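PDB 3LNL: GTP cyclohydrolase 1 type 2 homolog from Staphylococcus aureus subsp. aureus, which is of unknown function but forms a toroid-shaped NIF3-family homohexamer, capped by PII-like domains, with a dinuclear zinc centre in each subunit. Local coordinates for residues S269-G274 / L325-H330; A284-S289 / D303-G308. The protein carries 2 engineered substitutions. One frame throughout, in Å; residues are numbered along the deposited sequence.

Interaction 1. Residues S269-G274 / L325-H330; sequences SVRFVG and LIDINH. With ZN (zinc ion), chain F.
An antiparallel strand pair in the C-terminal NIF3 region, 271-273 against 325-327, runs out into a loop that delivers His330 to the zinc site. Val273 and Leu325 form a hydrogen-bonded pair: Val273 N meets Leu325 O at 2.8 Å, and Leu325 N donates to Val273 O. Asp327 N donates to Arg271 O. On the same face Arg271 lies beside Asp327 and grips it side-on. Arg271 CG sits in the crowded position between N and carbonyl carbon (chi1 56°), and the extended chain brings NE and NH2 both to Asp327 OD2 at 3.1 Å, in the guanidinium plane but above that of the carboxylate (planes 47° apart); Ile310 N also donates to OD2. Tyr369 of the second subunit takes Arg271 NH1, and a strand of that subunit continues the sheet. Past the strand, Asp327 OD1 accepts from Asn329 N, an Asx turn, and Asn329 ND2 reaches back to Ser269 O at 3.0 Å. Phe272 and Ile326 pair on the other face, CB on CG1; just before the strand the Val270 side chain crosses that of Ile326 obliquely, CG1 to CG2 at 3.6 Å. His330 NE2 binds zinc at 2.3 Å, alongside three waters, His69 and Glu333; Asp309 holds ND1.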
ATOM      1  N   SER B 269      22.961 -18.782  29.276  1.00 13.33           N
ATOM      2  CA  SER B 269      23.759 -18.960  28.071  1.00 13.27           C
ATOM      3  C   SER B 269      23.799 -17.616  27.359  1.00 13.43           C
ATOM      4  O   SER B 269      22.798 -16.947  27.263  1.00 11.74           O
ATOM      5  CB  SER B 269      23.101 -19.986  27.146  1.00 14.13           C
ATOM      6  OG  SER B 269      23.728 -20.052  25.886  1.00 13.91           O
ATOM      7  N   VAL B 270      24.993 -17.235  26.876  1.00 12.95           N
ATOM      8  CA  VAL B 270      25.176 -16.075  26.030  1.00 12.61           C
ATOM      9  C   VAL B 270      25.901 -16.507  24.756  1.00 12.94           C
ATOM     10  O   VAL B 270      26.655 -17.478  24.785  1.00 13.24           O
ATOM     11  CB  VAL B 270      25.950 -14.991  26.835  1.00 14.46           C
ATOM     12  CG1 VAL B 270      26.556 -13.947  25.956  1.00 14.64           C
ATOM     13  CG2 VAL B 270      24.966 -14.376  27.911  1.00 10.90           C
ATOM     14  N   ARG B 271      25.624 -15.821  23.648  1.00 12.83           N
ATOM     15  CA  ARG B 271      26.367 -16.026  22.411  1.00 12.70           C
ATOM     16  C   ARG B 271      26.770 -14.695  21.787  1.00 12.38           C
ATOM     17  O   ARG B 271      26.060 -13.657  21.908  1.00 12.88           O
ATOM     18  CB  ARG B 271      25.553 -16.887  21.414  1.00 13.24           C
ATOM     19  CG  ARG B 271      24.201 -16.353  21.083  1.00 13.04           C
ATOM     20  CD  ARG B 271      23.290 -17.405  20.445  1.00 13.46           C
ATOM     21  NE  ARG B 271      21.935 -16.868  20.223  1.00 13.11           N
ATOM     22  CZ  ARG B 271      20.912 -17.571  19.744  1.00 14.49           C
ATOM     23  NH1 ARG B 271      21.056 -18.855  19.442  1.00 11.28           N
ATOM     24  NH2 ARG B 271      19.733 -16.982  19.525  1.00 13.26           N
ATOM     25  N   PHE B 272      27.933 -14.699  21.137  1.00 11.23           N
ATOM     26  CA  PHE B 272      28.438 -13.504  20.560  1.00 11.29           C
ATOM     27  C   PHE B 272      28.892 -13.739  19.150  1.00 11.48           C
ATOM     28  O   PHE B 272      29.077 -14.864  18.725  1.00 11.95           O
ATOM     29  CB  PHE B 272      29.514 -12.860  21.430  1.00 10.65           C
ATOM     30  CG  PHE B 272      30.781 -13.649  21.560  1.00 12.60           C
ATOM     31  CD1 PHE B 272      31.809 -13.495  20.651  1.00 13.25           C
ATOM     32  CD2 PHE B 272      30.982 -14.477  22.650  1.00 11.16           C
ATOM     33  CE1 PHE B 272      32.982 -14.221  20.801  1.00 11.37           C
ATOM     34  CE2 PHE B 272      32.168 -15.157  22.819  1.00 12.78           C
ATOM     35  CZ  PHE B 272      33.153 -15.040  21.881  1.00 11.27           C
ATOM     36  N   VAL B 273      28.963 -12.650  18.415  1.00 11.26           N
ATOM     37  CA  VAL B 273      29.395 -12.670  17.039  1.00 11.77           C
ATOM     38  C   VAL B 273      30.538 -11.704  16.916  1.00 12.57           C
ATOM     39  O   VAL B 273      30.387 -10.520  17.237  1.00 12.19           O
ATOM     40  CB  VAL B 273      28.243 -12.236  16.068  1.00 11.80           C
ATOM     41  CG1 VAL B 273      28.715 -12.242  14.579  1.00 13.74           C
ATOM     42  CG2 VAL B 273      27.018 -13.131  16.252  1.00 11.11           C
ATOM     43  N   GLY B 274      31.671 -12.200  16.427  1.00 12.16           N
ATOM     44  CA  GLY B 274      32.896 -11.382  16.239  1.00 13.52           C
ATOM     45  C   GLY B 274      34.106 -12.139  16.778  1.00 14.39           C
ATOM     46  O   GLY B 274      33.953 -13.173  17.439  1.00 14.86           O
ATOM     47  N   LEU B 325      28.332  -8.510  17.791  1.00  9.87           N
ATOM     48  CA  LEU B 325      27.052  -8.641  18.491  1.00 11.47           C
ATOM     49  C   LEU B 325      27.214  -9.496  19.733  1.00 11.56           C
ATOM     50  O   LEU B 325      28.086 -10.358  19.766  1.00 10.74           O
ATOM     51  CB  LEU B 325      26.011  -9.311  17.614  1.00 11.56           C
ATOM     52  CG  LEU B 325      25.689  -8.707  16.266  1.00 12.14           C
ATOM     53  CD1 LEU B 325      24.752  -9.704  15.499  1.00 10.39           C
ATOM     54  CD2 LEU B 325      25.088  -7.326  16.367  1.00 13.61           C
ATOM     55  N   ILE B 326      26.396  -9.206  20.739  1.00 11.63           N
ATOM     56  CA  ILE B 326      26.131 -10.115  21.844  1.00 11.32           C
ATOM     57  C   ILE B 326      24.614 -10.271  22.006  1.00 12.28           C
ATOM     58  O   ILE B 326      23.862  -9.299  22.154  1.00 12.61           O
ATOM     59  CB  ILE B 326      26.764  -9.685  23.219  1.00 11.74           C
ATOM     60  CG1 ILE B 326      28.266  -9.467  23.092  1.00  9.29           C
ATOM     61  CG2 ILE B 326      26.484 -10.767  24.275  1.00  9.34           C
ATOM     62  CD1 ILE B 326      28.939  -8.771  24.231  1.00  8.42           C
ATOM     63  N   ASP B 327      24.176 -11.525  21.994  1.00 12.83           N
ATOM     64  CA  ASP B 327      22.831 -11.915  22.373  1.00 12.59           C
ATOM     65  C   ASP B 327      22.793 -12.233  23.849  1.00 12.49           C
ATOM     66  O   ASP B 327      23.234 -13.291  24.280  1.00 14.13           O
ATOM     67  CB  ASP B 327      22.394 -13.121  21.544  1.00 12.52           C
ATOM     68  CG  ASP B 327      20.896 -13.412  21.611  1.00 14.39           C
ATOM     69  OD1 ASP B 327      20.206 -12.893  22.516  1.00 14.87           O
ATOM     70  OD2 ASP B 327      20.422 -14.186  20.739  1.00 12.16           O
ATOM     71  N   ILE B 328      22.215 -11.322  24.630  1.00 11.86           N
ATOM     72  CA  ILE B 328      22.017 -11.554  26.065  1.00 11.70           C
ATOM     73  C   ILE B 328      20.631 -12.171  26.372  1.00 11.66           C
ATOM     74  O   ILE B 328      20.268 -12.381  27.562  1.00 12.54           O
ATOM     75  CB  ILE B 328      22.166 -10.288  26.890  1.00 11.70           C
ATOM     76  CG1 ILE B 328      21.236  -9.177  26.402  1.00 11.17           C
ATOM     77  CG2 ILE B 328      23.620  -9.869  26.926  1.00 12.01           C
ATOM     78  CD1 ILE B 328      21.141  -7.944  27.410  1.00 10.61           C
ATOM     79  N   ASN B 329      19.896 -12.459  25.294  1.00 11.12           N
ATOM     80  CA  ASN B 329      18.521 -12.954  25.320  1.00 11.02           C
ATOM     81  C   ASN B 329      17.530 -11.832  25.590  1.00 12.14           C
ATOM     82  O   ASN B 329      17.849 -10.815  26.240  1.00 14.33           O
ATOM     83  CB  ASN B 329      18.372 -14.149  26.277  1.00 12.39           C
ATOM     84  CG  ASN B 329      19.368 -15.280  25.956  1.00 13.12           C
ATOM     85  OD1 ASN B 329      19.571 -15.614  24.784  1.00 13.53           O
ATOM     86  ND2 ASN B 329      20.068 -15.776  26.983  1.00 11.24           N
ATOM     87  N   HIS B 330      16.366 -11.942  24.978  1.00 11.61           N
ATOM     88  CA  HIS B 330      15.308 -10.971  25.146  1.00 11.42           C
ATOM     89  C   HIS B 330      14.909 -10.965  26.619  1.00 12.73           C
ATOM     90  O   HIS B 330      14.620  -9.883  27.179  1.00 11.65           O
ATOM     91  CB  HIS B 330      14.150 -11.431  24.281  1.00 12.67           C
ATOM     92  CG  HIS B 330      13.028 -10.457  24.091  1.00 11.18           C
ATOM     93  ND1 HIS B 330      12.396 -10.314  22.865  1.00 11.29           N
ATOM     94  CD2 HIS B 330      12.396  -9.624  24.947  1.00 11.00           C
ATOM     95  CE1 HIS B 330      11.394  -9.450  22.995  1.00 11.69           C
ATOM     96  NE2 HIS B 330      11.431  -8.945  24.220  1.00 10.60           N
TER
HETATM   97 ZN    ZN F 401      10.604  -6.892  24.915  0.50 22.70          ZN
HETATM   98  O   HOH W   1       8.995  -7.241  23.393  1.00 10.50           O
HETATM   99  O   HOH W   2      11.704  -6.174  23.118  1.00 12.13           O
HETATM  100  O   HOH W   3      10.057  -4.800  24.875  1.00 12.36           O

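Interaction 2. Residues A284-S289 / D303-G308; sequences AIIGGS and DVFVTG
Backbone hydrogen bonds join the end of strand 279-285 and the residues after it to strand 304-307, its parallel neighbour in a beta-alpha-beta unit. Ala284 is gripped through both its polar backbone atoms: its N donates to Val304 O at 3.0 Å, and its O accepts from Val306 N at 2.8 Å. The next step is Ile286 N to Val306 O, at 3.0 Å and nearly along the C=O axis (178°). Beyond it a side chain takes over, as Thr307 OG1, anti to its own backbone N (chi1 -163°), donates to Ile286 O at 2.6 Å. The same hydroxyl is hydrogen-bonded to Gly290 N, so it ties the start of the glycine-containing turn to its far side.

Apolar contacts occupy both faces of the pair. Phe305, with CG anti to the backbone N, turns its ring edge to the neighbouring strand: CD1 meets Ala284 CB at 3.9 Å, while Ile286 CD1 lies in the ring plane, 3.8 Å from CZ. On the opposite face Ile285 and Val306 lie side by side and point the same way.

At the C-terminal ends of the two segments, close to the zinc site, the carbonyl of Gly288 points into the other segment, its O 3.0 Å from Gly308 CA, where a side chain on Gly308 would clash. A water bridges the two segments, donating to Gly308 O and hydrogen-bonded to Ser289 OG.

Helix 294-299, the crossover of the unit, covers Ala284 and Phe305 through Ala297; helix 112-119 packs on Ile285 across the sheet, and strand 325-327 flanks 304-307.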
ATOM      1  N   ALA B 284      26.713  -0.424  22.558  1.00 12.39           N
ATOM      2  CA  ALA B 284      25.335   0.006  22.332  1.00 12.11           C
ATOM      3  C   ALA B 284      24.436  -1.124  22.847  1.00 11.95           C
ATOM      4  O   ALA B 284      24.727  -2.300  22.590  1.00 13.55           O
ATOM      5  CB  ALA B 284      25.099   0.246  20.847  1.00 10.97           C
ATOM      6  N   ILE B 285      23.353  -0.769  23.514  1.00 12.68           N
ATOM      7  CA  ILE B 285      22.422  -1.741  24.117  1.00 11.93           C
ATOM      8  C   ILE B 285      20.989  -1.414  23.764  1.00 11.92           C
ATOM      9  O   ILE B 285      20.525  -0.309  24.001  1.00 11.53           O
ATOM     10  CB  ILE B 285      22.499  -1.753  25.641  1.00 12.83           C
ATOM     11  CG1 ILE B 285      23.897  -2.116  26.145  1.00 12.84           C
ATOM     12  CG2 ILE B 285      21.494  -2.777  26.220  1.00  9.53           C
ATOM     13  CD1 ILE B 285      24.153  -1.612  27.587  1.00 11.43           C
ATOM     14  N   ILE B 286      20.309  -2.376  23.138  1.00 12.50           N
ATOM     15  CA  ILE B 286      18.860  -2.340  22.980  1.00 13.26           C
ATOM     16  C   ILE B 286      18.300  -3.657  23.518  1.00 13.36           C
ATOM     17  O   ILE B 286      18.389  -4.720  22.905  1.00 13.01           O
ATOM     18  CB  ILE B 286      18.364  -2.060  21.554  1.00 12.30           C
ATOM     19  CG1 ILE B 286      18.879  -0.718  21.074  1.00 12.53           C
ATOM     20  CG2 ILE B 286      16.792  -2.077  21.530  1.00 11.08           C
ATOM     21  CD1 ILE B 286      18.550  -0.381  19.659  1.00 10.32           C
ATOM     22  N   GLY B 287      17.747  -3.599  24.716  1.00 13.83           N
ATOM     23  CA  GLY B 287      17.217  -4.822  25.302  1.00 13.14           C
ATOM     24  C   GLY B 287      15.994  -5.261  24.570  1.00 13.12           C
ATOM     25  O   GLY B 287      15.282  -4.444  24.051  1.00 13.77           O
ATOM     26  N   GLY B 288      15.753  -6.568  24.548  1.00 13.50           N
ATOM     27  CA  GLY B 288      14.598  -7.129  23.867  1.00 15.04           C
ATOM     28  C   GLY B 288      15.004  -7.732  22.531  1.00 14.99           C
ATOM     29  O   GLY B 288      15.699  -8.769  22.489  1.00 14.75           O
ATOM     30  N   SER B 289      14.522  -7.135  21.478  1.00 14.97           N
ATOM     31  CA  SER B 289      14.798  -7.592  20.112  1.00 16.75           C
ATOM     32  C   SER B 289      15.167  -6.354  19.300  1.00 16.20           C
ATOM     33  O   SER B 289      14.284  -5.724  18.703  1.00 16.06           O
ATOM     34  CB  SER B 289      13.577  -8.250  19.479  1.00 17.57           C
ATOM     35  OG  SER B 289      13.928  -8.739  18.158  1.00 18.34           O
ATOM     36  N   ASP B 303      31.469  -0.395  19.520  1.00 13.54           N
ATOM     37  CA  ASP B 303      32.307  -1.573  19.227  1.00 13.60           C
ATOM     38  C   ASP B 303      31.543  -2.895  19.219  1.00 13.51           C
ATOM     39  O   ASP B 303      32.024  -3.886  18.636  1.00 14.17           O
ATOM     40  CB  ASP B 303      33.462  -1.683  20.245  1.00 13.05           C
ATOM     41  CG  ASP B 303      34.360  -0.434  20.248  1.00 14.43           C
ATOM     42  OD1 ASP B 303      34.615   0.119  19.154  1.00 15.68           O
ATOM     43  OD2 ASP B 303      34.765  -0.000  21.357  1.00 13.97           O
ATOM     44  N   VAL B 304      30.366  -2.912  19.870  1.00 13.09           N
ATOM     45  CA  VAL B 304      29.518  -4.093  19.953  1.00 11.92           C
ATOM     46  C   VAL B 304      28.092  -3.620  20.231  1.00 12.88           C
ATOM     47  O   VAL B 304      27.868  -2.561  20.866  1.00 12.96           O
ATOM     48  CB  VAL B 304      30.026  -5.105  21.066  1.00 13.27           C
ATOM     49  CG1 VAL B 304      30.037  -4.433  22.481  1.00 11.22           C
ATOM     50  CG2 VAL B 304      29.205  -6.411  21.075  1.00  8.55           C
ATOM     51  N   PHE B 305      27.160  -4.355  19.648  1.00 10.92           N
ATOM     52  CA  PHE B 305      25.770  -4.146  19.783  1.00 11.01           C
ATOM     53  C   PHE B 305      25.200  -5.285  20.604  1.00 11.48           C
ATOM     54  O   PHE B 305      25.306  -6.432  20.220  1.00 12.04           O
ATOM     55  CB  PHE B 305      25.101  -4.084  18.437  1.00 11.13           C
ATOM     56  CG  PHE B 305      23.631  -3.753  18.501  1.00 10.82           C
ATOM     57  CD1 PHE B 305      23.203  -2.492  18.915  1.00 13.27           C
ATOM     58  CD2 PHE B 305      22.661  -4.724  18.194  1.00 12.54           C
ATOM     59  CE1 PHE B 305      21.859  -2.174  18.955  1.00 15.56           C
ATOM     60  CE2 PHE B 305      21.308  -4.427  18.265  1.00 12.61           C
ATOM     61  CZ  PHE B 305      20.896  -3.151  18.650  1.00 13.49           C
ATOM     62  N   VAL B 306      24.603  -4.947  21.745  1.00 11.96           N
ATOM     63  CA  VAL B 306      24.063  -5.918  22.688  1.00 12.08           C
ATOM     64  C   VAL B 306      22.557  -5.907  22.631  1.00 13.08           C
ATOM     65  O   VAL B 306      21.907  -4.832  22.775  1.00 13.07           O
ATOM     66  CB  VAL B 306      24.489  -5.596  24.140  1.00 13.13           C
ATOM     67  CG1 VAL B 306      23.848  -6.603  25.137  1.00 11.09           C
ATOM     68  CG2 VAL B 306      26.037  -5.577  24.258  1.00 13.55           C
ATOM     69  N   THR B 307      21.972  -7.087  22.398  1.00 13.02           N
ATOM     70  CA  THR B 307      20.522  -7.201  22.280  1.00 13.43           C
ATOM     71  C   THR B 307      20.080  -8.645  22.561  1.00 13.59           C
ATOM     72  O   THR B 307      20.874  -9.457  23.037  1.00 14.71           O
ATOM     73  CB  THR B 307      20.032  -6.700  20.891  1.00 14.03           C
ATOM     74  OG1 THR B 307      18.628  -6.448  20.931  1.00 13.07           O
ATOM     75  CG2 THR B 307      20.324  -7.693  19.729  1.00 11.65           C
ATOM     76  N   GLY B 308      18.824  -8.952  22.273  1.00 13.07           N
ATOM     77  CA  GLY B 308      18.294 -10.319  22.358  1.00 12.52           C
ATOM     78  C   GLY B 308      17.678 -10.774  21.070  1.00 12.36           C
ATOM     79  O   GLY B 308      17.607  -9.997  20.109  1.00 12.91           O
TER
HETATM   80  O   HOH W   4      16.569  -8.854  17.705  1.00 14.79           O

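How the interactions relate
From the N-terminal side, the chain passes through 269-274 and then runs along strand 279-285, whose last residues open interaction 2. Helix 294-299 carries it over to strand 304-307, closing that short loop, and helix 312-321 leads on to 325-330, where interaction 1 closes the longer one. Interaction 2 therefore lies wholly within the span of interaction 1, without crossing. Strands 304-307 and 325-327 are neighbours, so both contacts belong to one sheet; probable hydrogen bonds from Ile328 N to Thr307 O and from Thr307 N to Ile326 O join them. Near the zinc, His330 of interaction 1 packs on Gly288 of interaction 2.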